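Local coordinates for uncharacterized protein MJ0327 (Methanocaldococcus jannaschii DSM 2661, PDB 2QTD), which is of unknown function but probably binds an iron-molybdenum cofactor or a related metal cluster, as a putative dinitrogenase-related protein with a ribonuclease H-like fold, at residues A[5-10]-A[92-97]; A[26-31]-A[53-58]. All coordinates share one frame; numbering follows the deposited sequence. Where two conformers were deposited one is given.

Contact 1 of 2, residues A[5-10]-A[92-97]; sequences MKVAIS and SLFIEG
Phe94 packs against Met5 and Val7 in an apolar, buried contact between helix 87-95 and the central strand 5-11 of the mixed sheet. No hydrogen bond crosses it. Met5 is selenomethionine. In the conformer described, one of two for this residue, its SE lies at the edge of the Phe94 ring, 3.7 Å from CZ. SE is 4.9 Å from the ring centroid and 78° off the ring normal, a Met-aromatic contact. Val7 meets the same end of the ring obliquely: its CG2 is 3.6 Å from Phe94 CE2. The benzyl group reaches the strand because Phe94 CG stands anti to the backbone N (chi1 177°), sending the ring away from the helix. Tyr80 adds an edge-to-face partner, and Ile61 of the adjacent strand 59-62 also touches Phe94. Gly97, with positive phi, forms a Schellman motif after the helix, its N 3.0 Å from Phe94 O. With an alanine in place of Phe94, helix and strand would probably be left with a gap between them, and Met5 and Val7 without their aromatic partner. This contact thus rests on dispersion and on the fit of the Met5 side chain, a methyl and a ring, with no polar pairing across it to set its geometry.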
HETATM    1  N   MSE A   5      -2.293  12.316   1.739  1.00 27.48           N
HETATM    2  CA  MSE A   5      -2.859  11.017   1.338  0.50 27.02           C
HETATM    3  C   MSE A   5      -2.694   9.932   2.394  1.00 25.29           C
HETATM    4  O   MSE A   5      -1.794   9.995   3.206  1.00 24.37           O
HETATM    5  CB  MSE A   5      -2.156  10.535   0.064  0.50 28.04           C
HETATM    6  CG  MSE A   5      -2.447  11.364  -1.193  0.50 25.15           C
HETATM    7 SE   MSE A   5      -1.458  10.564  -2.646  0.37 28.52          SE
HETATM    8  CE  MSE A   5      -2.737   9.257  -3.301  0.50 22.28           C
ATOM      9  N   LYS A   6      -3.542   8.911   2.316  1.00 23.59           N
ATOM     10  CA  LYS A   6      -3.417   7.706   3.112  1.00 20.81           C
ATOM     11  C   LYS A   6      -2.993   6.575   2.137  1.00 16.07           C
ATOM     12  O   LYS A   6      -3.610   6.407   1.095  1.00 18.40           O
ATOM     13  CB  LYS A   6      -4.765   7.371   3.769  1.00 18.40           C
ATOM     14  CG  LYS A   6      -4.753   6.184   4.687  1.00 26.49           C
ATOM     15  CD  LYS A   6      -6.142   5.784   5.193  1.00 25.62           C
ATOM     16  CE  LYS A   6      -6.839   6.871   5.968  1.00 31.31           C
ATOM     17  NZ  LYS A   6      -7.998   6.347   6.778  1.00 26.17           N
ATOM     18  N   VAL A   7      -1.924   5.865   2.495  1.00 15.73           N
ATOM     19  CA  VAL A   7      -1.346   4.834   1.619  1.00 17.37           C
ATOM     20  C   VAL A   7      -1.263   3.534   2.393  1.00 17.00           C
ATOM     21  O   VAL A   7      -0.781   3.501   3.537  1.00 16.41           O
ATOM     22  CB  VAL A   7       0.049   5.218   1.104  1.00 17.55           C
ATOM     23  CG1 VAL A   7       0.566   4.149   0.110  1.00 18.36           C
ATOM     24  CG2 VAL A   7       0.051   6.673   0.480  1.00 16.84           C
ATOM     25  N   ALA A   8      -1.772   2.479   1.797  1.00 16.86           N
ATOM     26  CA  ALA A   8      -1.581   1.099   2.368  1.00 17.93           C
ATOM     27  C   ALA A   8      -0.409   0.337   1.703  1.00 21.57           C
ATOM     28  O   ALA A   8      -0.325   0.236   0.484  1.00 21.13           O
ATOM     29  CB  ALA A   8      -2.891   0.312   2.291  1.00 20.31           C
ATOM     30  N   ILE A   9       0.474  -0.197   2.527  1.00 20.88           N
ATOM     31  CA  ILE A   9       1.669  -0.955   2.065  1.00 20.13           C
ATOM     32  C   ILE A   9       1.603  -2.376   2.550  1.00 19.61           C
ATOM     33  O   ILE A   9       1.464  -2.629   3.766  1.00 20.49           O
ATOM     34  CB  ILE A   9       2.981  -0.296   2.541  1.00 22.88           C
ATOM     35  CG1 ILE A   9       2.904   1.216   2.264  1.00 23.84           C
ATOM     36  CG2 ILE A   9       4.205  -1.042   1.892  1.00 22.41           C
ATOM     37  CD1 ILE A   9       4.071   2.035   2.617  1.00 25.89           C
ATOM     38  N   SER A  10       1.790  -3.326   1.628  1.00 17.48           N
ATOM     39  CA  SER A  10       1.728  -4.749   1.983  1.00 17.02           C
ATOM     40  C   SER A  10       3.064  -5.153   2.620  1.00 18.64           C
ATOM     41  O   SER A  10       4.094  -5.135   1.968  1.00 19.78           O
ATOM     42  CB  SER A  10       1.449  -5.518   0.713  1.00 19.44           C
ATOM     43  OG  SER A  10       2.478  -5.325  -0.236  1.00 20.59           O
ATOM     44  N   SER A  92       9.410   7.281   0.438  1.00 19.70           N
ATOM     45  CA  SER A  92      10.117   8.414  -0.178  0.50 20.88           C
ATOM     46  C   SER A  92       9.907   8.490  -1.697  1.00 19.21           C
ATOM     47  O   SER A  92       9.610   9.566  -2.238  1.00 21.51           O
ATOM     48  CB  SER A  92      11.626   8.374   0.129  0.50 20.03           C
ATOM     49  OG  SER A  92      11.874   8.393   1.522  0.50 24.49           O
ATOM     50  N   LEU A  93      10.090   7.358  -2.389  1.00 19.90           N
ATOM     51  CA  LEU A  93       9.864   7.279  -3.844  1.00 20.48           C
ATOM     52  C   LEU A  93       8.430   7.655  -4.216  1.00 17.32           C
ATOM     53  O   LEU A  93       8.201   8.358  -5.204  1.00 21.21           O
ATOM     54  CB  LEU A  93      10.226   5.888  -4.374  1.00 18.73           C
ATOM     55  CG  LEU A  93      11.727   5.530  -4.411  1.00 23.69           C
ATOM     56  CD1 LEU A  93      11.900   4.014  -4.694  1.00 25.22           C
ATOM     57  CD2 LEU A  93      12.463   6.351  -5.462  1.00 24.70           C
ATOM     58  N   PHE A  94       7.472   7.210  -3.408  1.00 20.36           N
ATOM     59  CA  PHE A  94       6.047   7.512  -3.604  1.00 17.64           C
ATOM     60  C   PHE A  94       5.810   9.028  -3.569  1.00 20.20           C
ATOM     61  O   PHE A  94       5.258   9.618  -4.486  1.00 19.64           O
ATOM     62  CB  PHE A  94       5.174   6.785  -2.568  1.00 20.58           C
ATOM     63  CG  PHE A  94       3.721   7.119  -2.667  1.00 24.61           C
ATOM     64  CD1 PHE A  94       2.921   6.501  -3.600  1.00 23.68           C
ATOM     65  CD2 PHE A  94       3.178   8.143  -1.903  1.00 23.92           C
ATOM     66  CE1 PHE A  94       1.580   6.840  -3.732  1.00 29.66           C
ATOM     67  CE2 PHE A  94       1.840   8.501  -2.047  1.00 27.26           C
ATOM     68  CZ  PHE A  94       1.041   7.812  -2.952  1.00 28.97           C
ATOM     69  N   ILE A  95       6.285   9.630  -2.499  1.00 21.63           N
ATOM     70  CA  ILE A  95       6.142  11.094  -2.287  1.00 22.49           C
ATOM     71  C   ILE A  95       6.792  11.876  -3.402  1.00 24.03           C
ATOM     72  O   ILE A  95       6.203  12.841  -3.893  1.00 25.07           O
ATOM     73  CB  ILE A  95       6.704  11.519  -0.928  1.00 23.65           C
ATOM     74  CG1 ILE A  95       5.821  10.962   0.175  1.00 19.93           C
ATOM     75  CG2 ILE A  95       6.790  13.064  -0.824  1.00 20.44           C
ATOM     76  CD1 ILE A  95       6.328  11.134   1.611  1.00 21.79           C
ATOM     77  N   GLU A  96       7.950  11.405  -3.866  1.00 23.19           N
ATOM     78  CA  GLU A  96       8.690  12.024  -4.975  1.00 26.35           C
ATOM     79  C   GLU A  96       8.045  11.870  -6.368  1.00 24.15           C
ATOM     80  O   GLU A  96       8.501  12.512  -7.340  1.00 21.59           O
ATOM     81  CB  GLU A  96      10.127  11.467  -5.006  1.00 26.63           C
ATOM     82  CG  GLU A  96      10.990  11.949  -3.835  1.00 31.18           C
ATOM     83  CD  GLU A  96      12.298  11.169  -3.638  1.00 34.76           C
ATOM     84  OE1 GLU A  96      12.527  10.122  -4.286  1.00 49.11           O
ATOM     85  OE2 GLU A  96      13.123  11.628  -2.818  1.00 55.98           O
ATOM     86  N   GLY A  97       7.023  11.021  -6.478  1.00 22.67           N
ATOM     87  CA  GLY A  97       6.354  10.781  -7.722  1.00 21.62           C
ATOM     88  C   GLY A  97       7.055   9.789  -8.628  1.00 19.37           C
ATOM     89  O   GLY A  97       6.743   9.749  -9.823  1.00 22.31           O
TER

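Contact 2 of 2, residues A[26-31]-A[53-58]; sequences FLIVRI and VKENVN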
ATOM      1  N   PHE A  26      -0.927  -4.979   6.593  1.00 18.91           N
ATOM      2  CA  PHE A  26      -0.975  -3.740   5.830  1.00 19.34           C
ATOM      3  C   PHE A  26      -0.544  -2.634   6.768  1.00 18.80           C
ATOM      4  O   PHE A  26      -1.058  -2.512   7.912  1.00 18.56           O
ATOM      5  CB  PHE A  26      -2.372  -3.449   5.301  1.00 22.77           C
ATOM      6  CG  PHE A  26      -2.967  -4.592   4.548  1.00 24.52           C
ATOM      7  CD1 PHE A  26      -2.503  -4.885   3.273  1.00 24.75           C
ATOM      8  CD2 PHE A  26      -3.980  -5.344   5.098  1.00 28.36           C
ATOM      9  CE1 PHE A  26      -3.057  -5.962   2.564  1.00 27.87           C
ATOM     10  CE2 PHE A  26      -4.550  -6.414   4.391  1.00 33.16           C
ATOM     11  CZ  PHE A  26      -4.080  -6.713   3.137  1.00 26.88           C
ATOM     12  N   LEU A  27       0.496  -1.915   6.359  1.00 17.25           N
ATOM     13  CA  LEU A  27       0.903  -0.676   7.011  1.00 17.67           C
ATOM     14  C   LEU A  27       0.107   0.495   6.406  1.00 21.26           C
ATOM     15  O   LEU A  27       0.237   0.793   5.202  1.00 19.57           O
ATOM     16  CB  LEU A  27       2.410  -0.478   6.887  1.00 18.12           C
ATOM     17  CG  LEU A  27       3.003   0.803   7.537  1.00 19.88           C
ATOM     18  CD1 LEU A  27       2.870   0.721   9.065  1.00 22.07           C
ATOM     19  CD2 LEU A  27       4.456   0.920   7.178  1.00 21.53           C
ATOM     20  N   ILE A  28      -0.701   1.174   7.241  1.00 19.32           N
ATOM     21  CA  ILE A  28      -1.483   2.323   6.801  1.00 19.74           C
ATOM     22  C   ILE A  28      -0.700   3.581   7.201  1.00 20.17           C
ATOM     23  O   ILE A  28      -0.481   3.845   8.385  1.00 22.10           O
ATOM     24  CB  ILE A  28      -2.916   2.319   7.372  1.00 19.45           C
ATOM     25  CG1 ILE A  28      -3.647   0.988   7.198  1.00 22.31           C
ATOM     26  CG2 ILE A  28      -3.733   3.445   6.795  1.00 19.44           C
ATOM     27  CD1 ILE A  28      -3.671   0.446   5.792  1.00 19.29           C
ATOM     28  N   VAL A  29      -0.241   4.320   6.198  1.00 20.00           N
ATOM     29  CA  VAL A  29       0.527   5.534   6.449  0.50 20.18           C
ATOM     30  C   VAL A  29      -0.245   6.747   5.990  1.00 21.16           C
ATOM     31  O   VAL A  29      -0.780   6.793   4.884  1.00 20.45           O
ATOM     32  CB  VAL A  29       1.950   5.516   5.837  0.50 21.26           C
ATOM     33  CG1 VAL A  29       2.814   4.437   6.470  0.50 21.70           C
ATOM     34  CG2 VAL A  29       1.916   5.357   4.347  0.50 24.00           C
ATOM     35  N   ARG A  30      -0.301   7.746   6.878  1.00 19.78           N
ATOM     36  CA  ARG A  30      -0.877   9.055   6.564  1.00 19.19           C
ATOM     37  C   ARG A  30       0.291   9.963   6.242  1.00 21.09           C
ATOM     38  O   ARG A  30       1.179  10.131   7.069  1.00 23.41           O
ATOM     39  CB  ARG A  30      -1.674   9.656   7.729  1.00 20.91           C
ATOM     40  CG  ARG A  30      -1.933  11.149   7.696  1.00 28.09           C
ATOM     41  CD  ARG A  30      -2.726  11.577   6.518  1.00 42.79           C
ATOM     42  NE  ARG A  30      -4.046  10.955   6.506  1.00 49.04           N
ATOM     43  CZ  ARG A  30      -4.964  11.152   5.553  1.00 54.71           C
ATOM     44  NH1 ARG A  30      -4.733  11.986   4.537  1.00 54.36           N
ATOM     45  NH2 ARG A  30      -6.142  10.526   5.642  1.00 57.08           N
ATOM     46  N   ILE A  31       0.261  10.552   5.051  1.00 23.05           N
ATOM     47  CA  ILE A  31       1.298  11.460   4.565  1.00 25.35           C
ATOM     48  C   ILE A  31       0.643  12.816   4.479  1.00 25.44           C
ATOM     49  O   ILE A  31      -0.468  12.933   3.958  1.00 26.87           O
ATOM     50  CB  ILE A  31       1.817  11.069   3.185  1.00 23.93           C
ATOM     51  CG1 ILE A  31       2.591   9.738   3.241  1.00 25.68           C
ATOM     52  CG2 ILE A  31       2.682  12.278   2.599  1.00 23.46           C
ATOM     53  CD1 ILE A  31       2.579   8.893   1.898  1.00 27.08           C
ATOM     54  N   VAL A  53     -10.568  -2.130   3.436  1.00 27.40           N
ATOM     55  CA  VAL A  53     -11.546  -1.445   2.607  1.00 25.40           C
ATOM     56  C   VAL A  53     -12.151  -0.235   3.347  1.00 25.51           C
ATOM     57  O   VAL A  53     -12.333   0.824   2.749  1.00 25.90           O
ATOM     58  CB  VAL A  53     -12.683  -2.428   2.109  1.00 24.01           C
ATOM     59  CG1 VAL A  53     -13.766  -1.680   1.333  1.00 26.00           C
ATOM     60  CG2 VAL A  53     -12.082  -3.510   1.266  1.00 27.94           C
ATOM     61  N   LYS A  54     -12.451  -0.400   4.638  1.00 26.00           N
ATOM     62  CA  LYS A  54     -13.042   0.666   5.461  1.00 26.32           C
ATOM     63  C   LYS A  54     -12.125   1.902   5.674  1.00 23.65           C
ATOM     64  O   LYS A  54     -12.605   3.013   5.940  1.00 22.25           O
ATOM     65  CB  LYS A  54     -13.471   0.110   6.830  1.00 25.31           C
ATOM     66  CG  LYS A  54     -14.624  -0.907   6.792  1.00 34.74           C
ATOM     67  CD  LYS A  54     -15.052  -1.269   8.218  1.00 33.10           C
ATOM     68  N   GLU A  55     -10.812   1.704   5.575  1.00 23.32           N
ATOM     69  CA  GLU A  55      -9.823   2.796   5.707  1.00 22.59           C
ATOM     70  C   GLU A  55      -9.918   3.865   4.633  1.00 21.15           C
ATOM     71  O   GLU A  55      -9.516   5.003   4.856  1.00 23.07           O
ATOM     72  CB  GLU A  55      -8.384   2.195   5.669  1.00 23.12           C
ATOM     73  CG  GLU A  55      -7.944   1.473   6.917  1.00 33.83           C
ATOM     74  CD  GLU A  55      -7.822   2.416   8.123  1.00 30.42           C
ATOM     75  OE1 GLU A  55      -7.335   3.590   7.986  1.00 33.00           O
ATOM     76  OE2 GLU A  55      -8.242   1.974   9.196  1.00 25.01           O
ATOM     77  N   ASN A  56     -10.452   3.486   3.473  1.00 21.32           N
ATOM     78  CA  ASN A  56     -10.667   4.432   2.363  1.00 23.52           C
ATOM     79  C   ASN A  56      -9.331   5.100   1.956  1.00 21.66           C
ATOM     80  O   ASN A  56      -9.207   6.341   1.901  1.00 20.25           O
ATOM     81  CB  ASN A  56     -11.729   5.459   2.736  1.00 23.66           C
ATOM     82  CG  ASN A  56     -12.302   6.194   1.537  1.00 22.35           C
ATOM     83  OD1 ASN A  56     -12.223   5.712   0.396  1.00 26.77           O
ATOM     84  ND2 ASN A  56     -12.923   7.359   1.788  1.00 29.56           N
ATOM     85  N   VAL A  57      -8.338   4.255   1.709  1.00 23.74           N
ATOM     86  CA  VAL A  57      -6.982   4.715   1.386  1.00 19.71           C
ATOM     87  C   VAL A  57      -7.002   5.371  -0.004  1.00 20.07           C
ATOM     88  O   VAL A  57      -7.925   5.154  -0.815  1.00 19.04           O
ATOM     89  CB  VAL A  57      -5.883   3.596   1.515  1.00 21.74           C
ATOM     90  CG1 VAL A  57      -5.905   2.968   2.932  1.00 21.11           C
ATOM     91  CG2 VAL A  57      -5.999   2.525   0.396  1.00 21.55           C
ATOM     92  N   ASN A  58      -6.032   6.219  -0.253  1.00 20.06           N
ATOM     93  CA  ASN A  58      -5.864   6.838  -1.569  1.00 22.10           C
ATOM     94  C   ASN A  58      -5.060   5.938  -2.530  1.00 18.77           C
ATOM     95  O   ASN A  58      -5.205   6.049  -3.753  1.00 22.81           O
ATOM     96  CB  ASN A  58      -5.195   8.215  -1.456  1.00 22.74           C
ATOM     97  CG  ASN A  58      -5.960   9.186  -0.567  1.00 22.24           C
ATOM     98  OD1 ASN A  58      -5.686   9.313   0.628  1.00 24.19           O
ATOM     99  ND2 ASN A  58      -6.950   9.865  -1.153  1.00 31.67           N
TER
HETATM  100  O   HOH W   1      -6.768  10.843   2.436  1.00 44.61           O
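Apolar contact is made by Ile28, whose side chain points from strand 25-32 toward segment 53-58. Its CD1 lies 4.4 Å from Val57 CG1, a loose methyl-to-methyl approach. With chi1 at -49°, CG1 lies beside the backbone N, which turns the other branch, CG2, anti to it. This CG2 comes 3.8 Å from Glu55 OE1. The second approach is van der Waals packing of a methyl on a carboxylate oxygen. A bend at chi2 of Glu55 brings OE1 beside that methyl. The carboxylate has charged partners beyond the two segments: OE1 forms a salt bridge with Lys6 and OE2 one with Lys40. Lys40 belongs to strand 35-43, so Glu55 ties segment 53-58 to the strands on either side of 25-32. OE2 is also hydrogen-bonded to a tetraethylene glycol, probably from the crystallisation liquor. Water-mediated contact joins Arg30 to Asn58. The water accepts from Arg30 NH1 at 3.1 Å and donates to Asn58 OD1 at 2.6 Å. The same OD1 takes the backbone N-H of Lys6. Direct packing is therefore slight, and polar links through water and lysines supplement it. The two lysines would be expected to favour the ionised form of Glu55 beside the Ile28 methyl.

Contact 1 and contact 2 have centres about 10 Å apart and meet through strands 5-11 and 25-32, antiparallel neighbours in the mixed sheet. Contact 1 brings helix 87-95 against one face of this sheet; contact 2 brings segment 53-58 against the other. Along the chain the segments run 5-10, 26-31, 53-58, 92-97, with both halves of contact 2 falling between those of contact 1. The contacts also touch directly. Val7 N is 2.8 Å from Val29 O, a probable backbone hydrogen bond, and Ala8 CB packs 3.6 Å from Ile28 CD1. The two neighbouring strands are thus packed from both faces at this point, as fits the ribonuclease H-like fold.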